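Local coordinates for beta-lactamase (PDB 6N1N), which probably hydrolyses the ring of beta-lactam antibiotics to give substituted beta-amino acids, as a serine enzyme of the class D family, at residues N11-I15 with M241-L246; D42-R47 with V218-N222; E122-G126 with E149-F153. One frame throughout, in Å; residues are numbered along the deposited sequence. Where two conformers were deposited one is given.

Contact 1. Residues N11-I15 with M241-L246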
ATOM      1  N   ASN A  11     -23.356  -2.150  -6.408  1.00 30.45           N
ATOM      2  CA  ASN A  11     -23.402  -1.510  -5.104  1.00 35.48           C
ATOM      3  C   ASN A  11     -22.046  -0.942  -4.733  1.00 27.76           C
ATOM      4  O   ASN A  11     -21.972   0.022  -3.961  1.00 28.06           O
ATOM      5  CB  ASN A  11     -23.863  -2.488  -4.029  1.00 44.16           C
ATOM      6  CG  ASN A  11     -25.320  -2.850  -4.165  1.00 57.05           C
ATOM      7  OD1 ASN A  11     -25.920  -2.686  -5.229  1.00 63.32           O
ATOM      8  ND2 ASN A  11     -25.903  -3.346  -3.086  1.00 66.82           N
ATOM      9  N   LEU A  12     -20.962  -1.511  -5.272  1.00 19.36           N
ATOM     10  CA  LEU A  12     -19.656  -0.946  -4.961  1.00 15.49           C
ATOM     11  C   LEU A  12     -19.472   0.399  -5.652  1.00 19.08           C
ATOM     12  O   LEU A  12     -18.961   1.351  -5.045  1.00 16.06           O
ATOM     13  CB  LEU A  12     -18.544  -1.909  -5.344  1.00 19.30           C
ATOM     14  CG  LEU A  12     -18.475  -3.217  -4.532  1.00 19.79           C
ATOM     15  CD1 LEU A  12     -17.233  -3.972  -4.902  1.00 18.57           C
ATOM     16  CD2 LEU A  12     -18.525  -2.954  -3.026  1.00 25.55           C
ATOM     17  N   GLN A  13     -19.845   0.493  -6.927  1.00 18.24           N
ATOM     18  CA  GLN A  13     -19.756   1.780  -7.608  1.00 19.82           C
ATOM     19  C   GLN A  13     -20.598   2.842  -6.920  1.00 17.76           C
ATOM     20  O   GLN A  13     -20.237   4.025  -6.930  1.00 18.82           O
ATOM     21  CB  GLN A  13     -20.192   1.653  -9.063  1.00 21.90           C
ATOM     22  CG  GLN A  13     -20.057   2.967  -9.826  1.00 17.08           C
ATOM     23  CD  GLN A  13     -18.618   3.398  -9.948  1.00 16.33           C
ATOM     24  OE1 GLN A  13     -17.743   2.582 -10.226  1.00 19.70           O
ATOM     25  NE2 GLN A  13     -18.357   4.684  -9.731  1.00 24.58           N
ATOM     26  N   LYS A  14     -21.731   2.454  -6.342  1.00 22.88           N
ATOM     27  CA  LYS A  14     -22.581   3.411  -5.645  1.00 23.26           C
ATOM     28  C   LYS A  14     -21.839   4.132  -4.523  1.00 24.80           C
ATOM     29  O   LYS A  14     -22.137   5.298  -4.248  1.00 21.59           O
ATOM     30  CB  LYS A  14     -23.817   2.682  -5.108  1.00 33.07           C
ATOM     31  CG  LYS A  14     -24.710   3.493  -4.173  1.00 52.63           C
ATOM     32  CD  LYS A  14     -25.627   2.581  -3.338  1.00 71.90           C
ATOM     33  CE  LYS A  14     -24.834   1.703  -2.351  1.00 76.91           C
ATOM     34  NZ  LYS A  14     -25.689   0.737  -1.592  1.00 75.31           N
ATOM     35  N   ILE A  15     -20.889   3.472  -3.853  1.00 18.61           N
ATOM     36  CA  ILE A  15     -20.181   4.145  -2.768  1.00 18.21           C
ATOM     37  C   ILE A  15     -19.344   5.280  -3.325  1.00 17.14           C
ATOM     38  O   ILE A  15     -19.226   6.354  -2.717  1.00 18.72           O
ATOM     39  CB  ILE A  15     -19.298   3.155  -1.979  1.00 23.89           C
ATOM     40  CG1 ILE A  15     -20.131   2.016  -1.393  1.00 24.75           C
ATOM     41  CG2 ILE A  15     -18.535   3.907  -0.879  1.00 26.21           C
ATOM     42  CD1 ILE A  15     -19.285   0.812  -0.970  1.00 34.73           C
HETATM   43  N   MSE A 241     -16.631  -0.574   4.333  1.00 13.22           N
HETATM   44  CA  MSE A 241     -17.981  -0.634   3.766  1.00 12.23           C
HETATM   45  C   MSE A 241     -18.065  -1.596   2.583  1.00 10.52           C
HETATM   46  O   MSE A 241     -19.039  -2.344   2.469  1.00 14.60           O
HETATM   47  CB  MSE A 241     -18.459   0.770   3.360  1.00 19.10           C
HETATM   48  CG  MSE A 241     -18.782   1.608   4.557  1.00 16.71           C
HETATM   49 SE   MSE A 241     -19.098   3.458   4.014  1.00 34.18          SE
HETATM   50  CE  MSE A 241     -20.094   3.065   2.444  1.00 12.22           C
ATOM     51  N   ALA A 242     -17.067  -1.561   1.696  1.00 13.44           N
ATOM     52  CA  ALA A 242     -17.018  -2.518   0.601  1.00 14.77           C
ATOM     53  C   ALA A 242     -16.953  -3.945   1.130  1.00 10.65           C
ATOM     54  O   ALA A 242     -17.666  -4.822   0.626  1.00 13.35           O
ATOM     55  CB  ALA A 242     -15.826  -2.228  -0.307  1.00 11.78           C
ATOM     56  N   PHE A 243     -16.114  -4.198   2.144  1.00 11.94           N
ATOM     57  CA  PHE A 243     -16.056  -5.540   2.719  1.00 11.61           C
ATOM     58  C   PHE A 243     -17.421  -5.973   3.270  1.00 14.78           C
ATOM     59  O   PHE A 243     -17.855  -7.114   3.053  1.00 12.23           O
ATOM     60  CB  PHE A 243     -15.018  -5.626   3.854  1.00  9.93           C
ATOM     61  CG  PHE A 243     -13.577  -5.418   3.441  1.00 11.98           C
ATOM     62  CD1 PHE A 243     -13.125  -5.645   2.154  1.00 12.80           C
ATOM     63  CD2 PHE A 243     -12.653  -5.001   4.398  1.00 10.12           C
ATOM     64  CE1 PHE A 243     -11.776  -5.442   1.829  1.00 12.46           C
ATOM     65  CE2 PHE A 243     -11.311  -4.813   4.055  1.00 13.80           C
ATOM     66  CZ  PHE A 243     -10.888  -5.051   2.773  1.00 12.96           C
ATOM     67  N   ARG A 244     -18.104  -5.082   3.996  1.00 12.45           N
ATOM     68  CA  ARG A 244     -19.411  -5.433   4.543  1.00 16.55           C
ATOM     69  C   ARG A 244     -20.416  -5.677   3.430  1.00 17.46           C
ATOM     70  O   ARG A 244     -21.235  -6.590   3.519  1.00 16.05           O
ATOM     71  CB  ARG A 244     -19.903  -4.339   5.500  1.00 12.04           C
ATOM     72  CG  ARG A 244     -19.105  -4.349   6.817  1.00 15.99           C
ATOM     73  CD  ARG A 244     -19.715  -3.485   7.911  1.00 21.94           C
ATOM     74  NE  ARG A 244     -19.647  -2.075   7.557  1.00 23.90           N
ATOM     75  CZ  ARG A 244     -18.684  -1.231   7.945  1.00 28.50           C
ATOM     76  NH1 ARG A 244     -17.692  -1.629   8.733  1.00 29.74           N
ATOM     77  NH2 ARG A 244     -18.729   0.023   7.539  1.00 25.49           N
ATOM     78  N   GLU A 245     -20.377  -4.861   2.376  1.00 15.58           N
ATOM     79  CA  GLU A 245     -21.280  -5.074   1.248  1.00 21.67           C
ATOM     80  C   GLU A 245     -21.092  -6.465   0.647  1.00 16.00           C
ATOM     81  O   GLU A 245     -22.071  -7.128   0.270  1.00 19.23           O
ATOM     82  CB  GLU A 245     -21.050  -3.982   0.201  1.00 21.44           C
ATOM     83  CG  GLU A 245     -21.790  -4.188  -1.105  1.00 27.34           C
ATOM     84  CD  GLU A 245     -23.284  -4.077  -0.949  1.00 34.68           C
ATOM     85  OE1 GLU A 245     -23.748  -3.147  -0.242  1.00 45.08           O
ATOM     86  OE2 GLU A 245     -23.984  -4.927  -1.543  1.00 37.08           O
ATOM     87  N   LEU A 246     -19.860  -6.946   0.607  1.00 14.59           N
ATOM     88  CA  LEU A 246     -19.528  -8.236   0.020  1.00 17.76           C
ATOM     89  C   LEU A 246     -19.639  -9.399   1.001  1.00 17.04           C
ATOM     90  O   LEU A 246     -19.347 -10.534   0.612  1.00 17.56           O
ATOM     91  CB  LEU A 246     -18.101  -8.204  -0.557  1.00 15.84           C
ATOM     92  CG  LEU A 246     -17.925  -7.229  -1.723  1.00 16.41           C
ATOM     93  CD1 LEU A 246     -16.465  -6.977  -2.040  1.00 14.23           C
ATOM     94  CD2 LEU A 246     -18.635  -7.723  -2.973  1.00 18.05           C
TER
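Two helical segments from near the two ends of the chain lie side by side and run in nearly opposite directions: the N-to-C directions of the short axes 11-15 and 241-245 make an angle of 159°, and the axes approach to 10.3 Å. The nearest CA pairs are Leu12 with Ala242, 6.4 Å apart, and Asn11 with Glu245, 7.6 Å apart. The small Ala242 admits the larger side chains from across the gap. Leu12 CD2 rests 3.9 Å from Ala242 CB and 4.0 Å from Glu245 CG, while Leu12 CD1 reaches Leu246 CD1 at 4.2 Å. One turn further on, Ile15 CG2 meets CE of Met241, present as selenomethionine, at 3.8 Å, and Ile15 CD1 lies 4.2 Å from Ala242 N. Leu12 and Leu246 also share Ile36 of the sheet beneath, so the two helices and strand 34-37 pack together, an arrangement seen throughout the serine beta-lactamase fold, in which the terminal helices lie together against one face of the sheet. Polar chemistry is confined to the outer side: Asn11 ND2 donates to Glu245 OE2 at 2.9 Å, and Lys14 NZ stays 4.5 Å from Glu245 OE1, too far for a salt bridge. The pairing thus rests mainly on apolar packing, with one hydrogen bond along its more exposed margin.

Contact 2. Residues D42-R47 with V218-N222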
ATOM      1  N   ASP A  42     -10.401   0.765 -14.624  1.00 15.46           N
ATOM      2  CA  ASP A  42      -9.572   1.597 -13.752  1.00 16.73           C
ATOM      3  C   ASP A  42      -8.490   0.776 -13.064  1.00 16.23           C
ATOM      4  O   ASP A  42      -7.417   1.297 -12.748  1.00 14.22           O
ATOM      5  CB  ASP A  42     -10.440   2.290 -12.694  1.00 17.57           C
ATOM      6  CG  ASP A  42      -9.676   3.305 -11.897  1.00 18.63           C
ATOM      7  OD1 ASP A  42      -9.220   4.301 -12.517  1.00 22.47           O
ATOM      8  OD2 ASP A  42      -9.507   3.121 -10.661  1.00 15.43           O
ATOM      9  N   SER A  43      -8.757  -0.506 -12.826  0.50 11.03           N
ATOM     10  CA  SER A  43      -7.826  -1.378 -12.123  0.50 11.14           C
ATOM     11  C   SER A  43      -6.537  -1.619 -12.901  0.50 10.67           C
ATOM     12  O   SER A  43      -5.565  -2.118 -12.312  0.50 11.40           O
ATOM     13  CB  SER A  43      -8.516  -2.718 -11.828  0.50 14.90           C
ATOM     14  OG  SER A  43      -9.724  -2.499 -11.108  0.50 14.95           O
ATOM     15  N   LYS A  44      -6.510  -1.285 -14.194  1.00 13.50           N
ATOM     16  CA  LYS A  44      -5.329  -1.462 -15.039  1.00 17.28           C
ATOM     17  C   LYS A  44      -4.492  -0.188 -15.160  1.00 13.30           C
ATOM     18  O   LYS A  44      -3.407  -0.221 -15.754  1.00 11.59           O
ATOM     19  CB  LYS A  44      -5.712  -1.877 -16.474  1.00 18.23           C
ATOM     20  CG  LYS A  44      -6.938  -2.764 -16.623  1.00 33.22           C
ATOM     21  CD  LYS A  44      -6.702  -4.200 -16.254  1.00 49.27           C
ATOM     22  CE  LYS A  44      -8.014  -4.971 -16.418  1.00 60.71           C
ATOM     23  NZ  LYS A  44      -7.917  -6.416 -16.106  1.00 60.64           N
ATOM     24  N   ILE A  45      -4.967   0.921 -14.640  1.00 10.71           N
ATOM     25  CA  ILE A  45      -4.307   2.212 -14.820  1.00  9.61           C
ATOM     26  C   ILE A  45      -3.260   2.438 -13.732  1.00 12.16           C
ATOM     27  O   ILE A  45      -3.562   2.385 -12.533  1.00 12.29           O
ATOM     28  CB  ILE A  45      -5.352   3.338 -14.833  1.00 11.55           C
ATOM     29  CG1 ILE A  45      -6.308   3.168 -16.030  1.00 13.04           C
ATOM     30  CG2 ILE A  45      -4.685   4.685 -14.892  1.00 12.04           C
ATOM     31  CD1 ILE A  45      -7.493   4.102 -15.993  1.00 20.63           C
ATOM     32  N   ARG A  46      -2.025   2.740 -14.162  1.00  8.80           N
ATOM     33  CA  ARG A  46      -0.930   2.968 -13.227  1.00  6.04           C
ATOM     34  C   ARG A  46      -0.912   4.407 -12.735  1.00  9.15           C
ATOM     35  O   ARG A  46      -1.116   5.347 -13.513  1.00 11.93           O
ATOM     36  CB  ARG A  46       0.409   2.658 -13.891  1.00  9.65           C
ATOM     37  CG  ARG A  46       0.626   1.181 -14.176  1.00 12.09           C
ATOM     38  CD  ARG A  46       1.960   0.944 -14.838  1.00 13.51           C
ATOM     39  NE  ARG A  46       2.291  -0.470 -14.987  1.00 12.87           N
ATOM     40  CZ  ARG A  46       3.105  -0.958 -15.912  1.00 12.90           C
ATOM     41  NH1 ARG A  46       3.693  -0.167 -16.811  1.00 12.92           N
ATOM     42  NH2 ARG A  46       3.342  -2.252 -15.943  1.00 15.16           N
ATOM     43  N   ARG A  47      -0.647   4.573 -11.427  1.00  8.54           N
ATOM     44  CA  ARG A  47      -0.416   5.883 -10.825  1.00  8.02           C
ATOM     45  C   ARG A  47       0.694   5.750  -9.790  1.00  7.31           C
ATOM     46  O   ARG A  47       1.028   4.642  -9.363  1.00  9.99           O
ATOM     47  CB  ARG A  47      -1.675   6.461 -10.184  1.00 10.38           C
ATOM     48  CG  ARG A  47      -2.793   6.671 -11.198  1.00 13.55           C
ATOM     49  CD  ARG A  47      -3.843   7.538 -10.652  1.00 30.21           C
ATOM     50  NE  ARG A  47      -4.921   7.838 -11.592  1.00 30.73           N
ATOM     51  CZ  ARG A  47      -4.998   8.933 -12.346  1.00 31.21           C
ATOM     52  NH1 ARG A  47      -4.044   9.854 -12.321  1.00 25.63           N
ATOM     53  NH2 ARG A  47      -6.053   9.113 -13.130  1.00 37.31           N
ATOM     54  N   VAL A 218      -7.804  -0.070  -3.015  1.00  9.01           N
ATOM     55  CA  VAL A 218      -8.750   1.016  -3.167  1.00 10.29           C
ATOM     56  C   VAL A 218      -7.956   2.217  -3.644  1.00  8.32           C
ATOM     57  O   VAL A 218      -6.880   2.518  -3.111  1.00 11.91           O
ATOM     58  CB  VAL A 218      -9.456   1.314  -1.832  1.00 11.06           C
ATOM     59  CG1 VAL A 218     -10.186   2.655  -1.894  1.00 16.03           C
ATOM     60  CG2 VAL A 218     -10.398   0.216  -1.471  1.00 15.70           C
ATOM     61  N   ARG A 219      -8.443   2.881  -4.675  1.00 11.08           N
ATOM     62  CA  ARG A 219      -7.746   4.060  -5.163  1.00 11.67           C
ATOM     63  C   ARG A 219      -8.779   5.090  -5.571  1.00 13.81           C
ATOM     64  O   ARG A 219      -9.458   4.946  -6.601  1.00 14.62           O
ATOM     65  CB  ARG A 219      -6.799   3.740  -6.306  1.00  9.42           C
ATOM     66  CG  ARG A 219      -5.928   4.929  -6.619  1.00 17.19           C
ATOM     67  CD  ARG A 219      -4.968   4.671  -7.743  1.00 16.62           C
ATOM     68  NE  ARG A 219      -5.620   4.308  -8.998  1.00 13.03           N
ATOM     69  CZ  ARG A 219      -4.984   3.763 -10.034  1.00 18.87           C
ATOM     70  NH1 ARG A 219      -3.664   3.503  -9.987  1.00 14.60           N
ATOM     71  NH2 ARG A 219      -5.680   3.462 -11.119  1.00 17.63           N
ATOM     72  N   ILE A 220      -8.845   6.139  -4.782  1.00 14.70           N
ATOM     73  CA  ILE A 220      -9.783   7.226  -4.954  1.00  9.93           C
ATOM     74  C   ILE A 220      -9.135   8.286  -5.816  1.00 11.57           C
ATOM     75  O   ILE A 220      -7.967   8.647  -5.603  1.00 13.95           O
ATOM     76  CB  ILE A 220     -10.173   7.808  -3.584  1.00 11.38           C
ATOM     77  CG1 ILE A 220     -10.911   6.732  -2.781  1.00 14.07           C
ATOM     78  CG2 ILE A 220     -10.980   9.096  -3.724  1.00 18.59           C
ATOM     79  CD1 ILE A 220     -11.022   7.064  -1.319  1.00 19.52           C
ATOM     80  N   ILE A 221      -9.888   8.777  -6.793  1.00 13.49           N
ATOM     81  CA  ILE A 221      -9.494   9.924  -7.592  1.00 13.38           C
ATOM     82  C   ILE A 221     -10.415  11.065  -7.199  1.00 17.71           C
ATOM     83  O   ILE A 221     -11.638  10.912  -7.211  1.00 16.44           O
ATOM     84  CB  ILE A 221      -9.591   9.646  -9.101  1.00 14.62           C
ATOM     85  CG1 ILE A 221      -8.808   8.391  -9.472  1.00 20.74           C
ATOM     86  CG2 ILE A 221      -9.132  10.874  -9.890  1.00 19.35           C
ATOM     87  CD1 ILE A 221      -7.330   8.468  -9.160  1.00 23.12           C
ATOM     88  N   ASN A 222      -9.832  12.186  -6.825  1.00 17.59           N
ATOM     89  CA  ASN A 222     -10.602  13.310  -6.335  1.00 17.27           C
ATOM     90  C   ASN A 222     -10.045  14.571  -6.957  1.00 18.41           C
ATOM     91  O   ASN A 222      -8.854  14.857  -6.813  1.00 16.80           O
ATOM     92  CB  ASN A 222     -10.533  13.399  -4.819  1.00 16.80           C
ATOM     93  CG  ASN A 222     -11.154  14.648  -4.305  1.00 19.28           C
ATOM     94  OD1 ASN A 222     -12.281  15.005  -4.701  1.00 19.02           O
ATOM     95  ND2 ASN A 222     -10.440  15.346  -3.435  1.00 19.04           N
TER
HETATM   96  O   HOH W   1      -8.282   4.898  -9.214  1.00 15.65           O
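A buried arginine can hold a loop in place by reading its backbone, and Arg219 is a clear example. From strand 218-222 its side chain leaves fully extended through chi1 and chi2 (both t) and then bends at chi3 (p), which brings the guanidinium edge up to the loop. There Ile45 O accepts from both Arg219 NH1 and Arg219 NH2, each at 2.8 Å. Asp42, with chi1 t, adds only a long salt bridge, Asp42 OD2 to Arg219 NH2 at 3.9 Å; a water does the closer work, donating to Asp42 OD2 (2.6 Å) and Arg219 O (2.9 Å) while accepting from Arg219 NE (2.7 Å). Asp42 OD2 is also hydrogen-bonded to Ser24 OG. The loop contributes to its own shape, since Ile45 N binds Asp42 O at 3.1 Å. In Arg47, chi1 m lays CG over the face of the Arg219 guanidinium, 3.5 Å from Arg219 NH1; t at chi2 and chi3 then carries the Arg47 guanidinium on toward Ile221, which, m at both chi angles, sets CD1 over a face of it, 3.5 Å from Arg47 NE. The two arginines come close, Arg47 NE to Arg219 NE being 4.4 Å, but Arg47 has salt bridges to Glu195 and Glu198. Strand 212-222 runs between strands 22-29 and 198-209, so the alternation of its side chains divides the work: Arg219 and Ile221 face the loop that leads from strand 34-37 toward helix 56-63, whereas Val218 and Ile220 pack on helix 228-245 across the sheet.

Contact 3. Residues E122-G126 with E149-F153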
ATOM      1  N   GLU A 122      12.004  -8.144  -9.237  1.00 11.97           N
ATOM      2  CA  GLU A 122      11.562  -9.285  -8.440  1.00 13.07           C
ATOM      3  C   GLU A 122      10.109  -9.136  -8.026  1.00 14.60           C
ATOM      4  O   GLU A 122       9.336 -10.107  -8.055  1.00 14.94           O
ATOM      5  CB  GLU A 122      12.490  -9.402  -7.226  1.00 18.08           C
ATOM      6  CG  GLU A 122      12.144 -10.454  -6.177  1.00 27.25           C
ATOM      7  CD  GLU A 122      12.488 -11.858  -6.601  1.00 34.28           C
ATOM      8  OE1 GLU A 122      13.068 -12.025  -7.693  1.00 32.61           O
ATOM      9  OE2 GLU A 122      12.176 -12.805  -5.846  1.00 25.72           O
ATOM     10  N   PHE A 123       9.710  -7.921  -7.657  1.00 10.68           N
ATOM     11  CA  PHE A 123       8.382  -7.624  -7.146  1.00  9.05           C
ATOM     12  C   PHE A 123       7.350  -7.365  -8.247  1.00  9.25           C
ATOM     13  O   PHE A 123       6.165  -7.167  -7.927  1.00 11.96           O
ATOM     14  CB  PHE A 123       8.436  -6.387  -6.230  1.00  7.95           C
ATOM     15  CG  PHE A 123       9.164  -6.587  -4.938  1.00  7.00           C
ATOM     16  CD1 PHE A 123       9.569  -7.843  -4.514  1.00 11.61           C
ATOM     17  CD2 PHE A 123       9.451  -5.493  -4.141  1.00  8.73           C
ATOM     18  CE1 PHE A 123      10.235  -8.007  -3.306  1.00 12.73           C
ATOM     19  CE2 PHE A 123      10.125  -5.656  -2.939  1.00  8.76           C
ATOM     20  CZ  PHE A 123      10.508  -6.925  -2.536  1.00 12.37           C
ATOM     21  N   ASN A 124       7.760  -7.333  -9.523  1.00 12.46           N
ATOM     22  CA  ASN A 124       6.858  -6.967 -10.620  1.00 10.74           C
ATOM     23  C   ASN A 124       6.121  -5.666 -10.291  1.00 11.88           C
ATOM     24  O   ASN A 124       4.900  -5.560 -10.385  1.00 10.95           O
ATOM     25  CB  ASN A 124       5.857  -8.094 -10.900  1.00 14.51           C
ATOM     26  CG  ASN A 124       6.523  -9.432 -11.032  1.00 28.47           C
ATOM     27  OD1 ASN A 124       7.266  -9.664 -11.985  1.00 26.40           O
ATOM     28  ND2 ASN A 124       6.270 -10.325 -10.072  1.00 29.98           N
ATOM     29  N   TYR A 125       6.884  -4.664  -9.876  1.00  9.86           N
ATOM     30  CA  TYR A 125       6.294  -3.503  -9.219  1.00  7.74           C
ATOM     31  C   TYR A 125       6.040  -2.429 -10.259  1.00  8.83           C
ATOM     32  O   TYR A 125       6.814  -1.483 -10.439  1.00 11.33           O
ATOM     33  CB  TYR A 125       7.167  -3.015  -8.082  1.00  9.05           C
ATOM     34  CG  TYR A 125       6.378  -2.171  -7.084  1.00  6.29           C
ATOM     35  CD1 TYR A 125       5.693  -2.770  -6.022  1.00  7.34           C
ATOM     36  CD2 TYR A 125       6.244  -0.810  -7.249  1.00  9.51           C
ATOM     37  CE1 TYR A 125       4.951  -2.015  -5.119  1.00  9.59           C
ATOM     38  CE2 TYR A 125       5.495  -0.035  -6.350  1.00 11.56           C
ATOM     39  CZ  TYR A 125       4.864  -0.648  -5.280  1.00 13.10           C
ATOM     40  OH  TYR A 125       4.112   0.099  -4.408  1.00 11.34           O
ATOM     41  N   GLY A 126       4.901  -2.570 -10.939  1.00 10.81           N
ATOM     42  CA  GLY A 126       4.435  -1.523 -11.834  1.00 11.36           C
ATOM     43  C   GLY A 126       5.364  -1.325 -13.013  1.00 10.78           C
ATOM     44  O   GLY A 126       5.886  -2.283 -13.597  1.00 11.51           O
ATOM     45  N   GLU A 149      -1.753  -4.595 -10.105  1.00 10.38           N
ATOM     46  CA  GLU A 149      -0.357  -4.887  -9.817  1.00  9.60           C
ATOM     47  C   GLU A 149      -0.040  -4.790  -8.331  1.00  9.16           C
ATOM     48  O   GLU A 149       0.809  -5.548  -7.828  1.00 10.72           O
ATOM     49  CB  GLU A 149       0.539  -3.928 -10.610  1.00  9.67           C
ATOM     50  CG  GLU A 149       0.498  -4.152 -12.095  1.00  9.95           C
ATOM     51  CD  GLU A 149       1.267  -3.119 -12.877  1.00 16.86           C
ATOM     52  OE1 GLU A 149       1.189  -1.923 -12.544  1.00 10.71           O
ATOM     53  OE2 GLU A 149       1.960  -3.513 -13.834  1.00 18.23           O
ATOM     54  N   GLN A 150      -0.697  -3.874  -7.613  1.00 10.44           N
ATOM     55  CA  GLN A 150      -0.550  -3.856  -6.160  1.00  8.99           C
ATOM     56  C   GLN A 150      -0.979  -5.189  -5.574  1.00  8.66           C
ATOM     57  O   GLN A 150      -0.285  -5.775  -4.742  1.00  8.91           O
ATOM     58  CB  GLN A 150      -1.387  -2.743  -5.524  1.00  9.61           C
ATOM     59  CG  GLN A 150      -0.912  -1.341  -5.789  1.00  9.06           C
ATOM     60  CD  GLN A 150      -0.033  -0.783  -4.701  1.00  9.97           C
ATOM     61  OE1 GLN A 150       0.601  -1.509  -3.924  1.00 10.32           O
ATOM     62  NE2 GLN A 150       0.027   0.542  -4.650  1.00 10.57           N
ATOM     63  N   ILE A 151      -2.134  -5.683  -6.017  1.00  7.93           N
ATOM     64  CA  ILE A 151      -2.663  -6.933  -5.485  1.00  7.40           C
ATOM     65  C   ILE A 151      -1.750  -8.091  -5.850  1.00 10.22           C
ATOM     66  O   ILE A 151      -1.484  -8.971  -5.022  1.00  8.26           O
ATOM     67  CB  ILE A 151      -4.098  -7.153  -5.985  1.00  7.25           C
ATOM     68  CG1 ILE A 151      -5.047  -6.199  -5.225  1.00  9.96           C
ATOM     69  CG2 ILE A 151      -4.510  -8.618  -5.838  1.00  9.66           C
ATOM     70  CD1 ILE A 151      -6.431  -6.089  -5.794  1.00 12.09           C
ATOM     71  N   ASP A 152      -1.260  -8.138  -7.084  1.00  9.18           N
ATOM     72  CA  ASP A 152      -0.424  -9.274  -7.456  1.00 12.00           C
ATOM     73  C   ASP A 152       0.850  -9.292  -6.618  1.00 10.45           C
ATOM     74  O   ASP A 152       1.292 -10.359  -6.179  1.00  9.82           O
ATOM     75  CB  ASP A 152      -0.143  -9.251  -8.957  1.00 12.41           C
ATOM     76  CG  ASP A 152      -1.292  -9.933  -9.764  1.00 28.19           C
ATOM     77  OD1 ASP A 152      -1.815 -10.991  -9.318  1.00 34.53           O
ATOM     78  OD2 ASP A 152      -1.705  -9.409 -10.810  1.00 31.52           O
ATOM     79  N   PHE A 153       1.393  -8.107  -6.322  1.00  9.49           N
ATOM     80  CA  PHE A 153       2.562  -7.999  -5.447  1.00  8.27           C
ATOM     81  C   PHE A 153       2.229  -8.469  -4.031  1.00  8.76           C
ATOM     82  O   PHE A 153       3.011  -9.207  -3.411  1.00  7.37           O
ATOM     83  CB  PHE A 153       3.061  -6.549  -5.458  1.00 12.87           C
ATOM     84  CG  PHE A 153       3.888  -6.180  -4.249  1.00  9.64           C
ATOM     85  CD1 PHE A 153       5.200  -6.583  -4.133  1.00  9.75           C
ATOM     86  CD2 PHE A 153       3.324  -5.465  -3.219  1.00  7.94           C
ATOM     87  CE1 PHE A 153       5.933  -6.261  -2.996  1.00 10.19           C
ATOM     88  CE2 PHE A 153       4.043  -5.143  -2.099  1.00  9.75           C
ATOM     89  CZ  PHE A 153       5.337  -5.529  -1.976  1.00  8.63           C
TER
HETATM   90  O   HOH W   2       2.845  -6.954  -9.275  1.00 12.58           O
HETATM   91  O   HOH W   3       2.878  -1.275  -2.485  1.00  9.98           O
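A Schellman motif runs straight into an inverse gamma turn on the loop side of this contact, followed by a second positive phi at Gly126. Asn124, at positive phi (50°), ends the preceding helix in the Schellman motif; Tyr125 is the centre of the gamma turn, with a weak bond from Gly126 N to Asn124 O at 3.0 Å; Gly126 has phi 65°, a conformation that glycine adopts readily. Tyr125 and Gly126 open the YGN motif of class D beta-lactamases, and the Tyr125 side chain lies about 9 Å from that of Ser51, the predicted acylated serine. Phe123, Tyr125 and Phe153 form an aromatic cluster. The edge of Tyr125 meets the face of Phe153 in a T-shaped pair, centroids 5.5 Å apart and planes at 84°, while Phe123 CD2 touches Phe153 CE1 at 3.8 Å. Polar links between the segments pass through water: one donates to Asn124 O (2.7 Å) and Glu149 O (2.9 Å), another accepts from Tyr125 OH and donates to Gln150 OE1, both at 2.7 Å. Glu149 OE1 comes within 3.3 Å of Gly126 CA, yet its carboxylate is engaged by Arg46 and Ser146 N. Gln150 NE2 binds Thr52, beside the predicted nucleophile. Helix 147-159 thus lies between two parts of the fold: Phe153 touches Pro56 of helix 56-63, which Phe123 and Tyr125 also meet, whereas Ile151 rests on strands 22-29 and 34-37.

Followed from the N terminus, the three contacts nest without crossing. Residues 11-15 open the widest loop, which contact 1 closes only at 241-246, bringing the N-terminal and C-terminal helices together on one face of the sheet. Inside it, 42-47 begins the loop closed by contact 2, on strand 212-222, the strand just before the last helix. Innermost is contact 3, whose segments are separated by just 22 residues and join the loop after helix 113-122 to helix 147-159. Contacts 2 and 3 touch directly, through a 2.8 Å salt bridge from Arg46 NH2 to Glu149 OE2, so the loop held on strand 212-222 is also tied to helix 147-159; contact 1 stands apart, its centre 17 Å from that of contact 2.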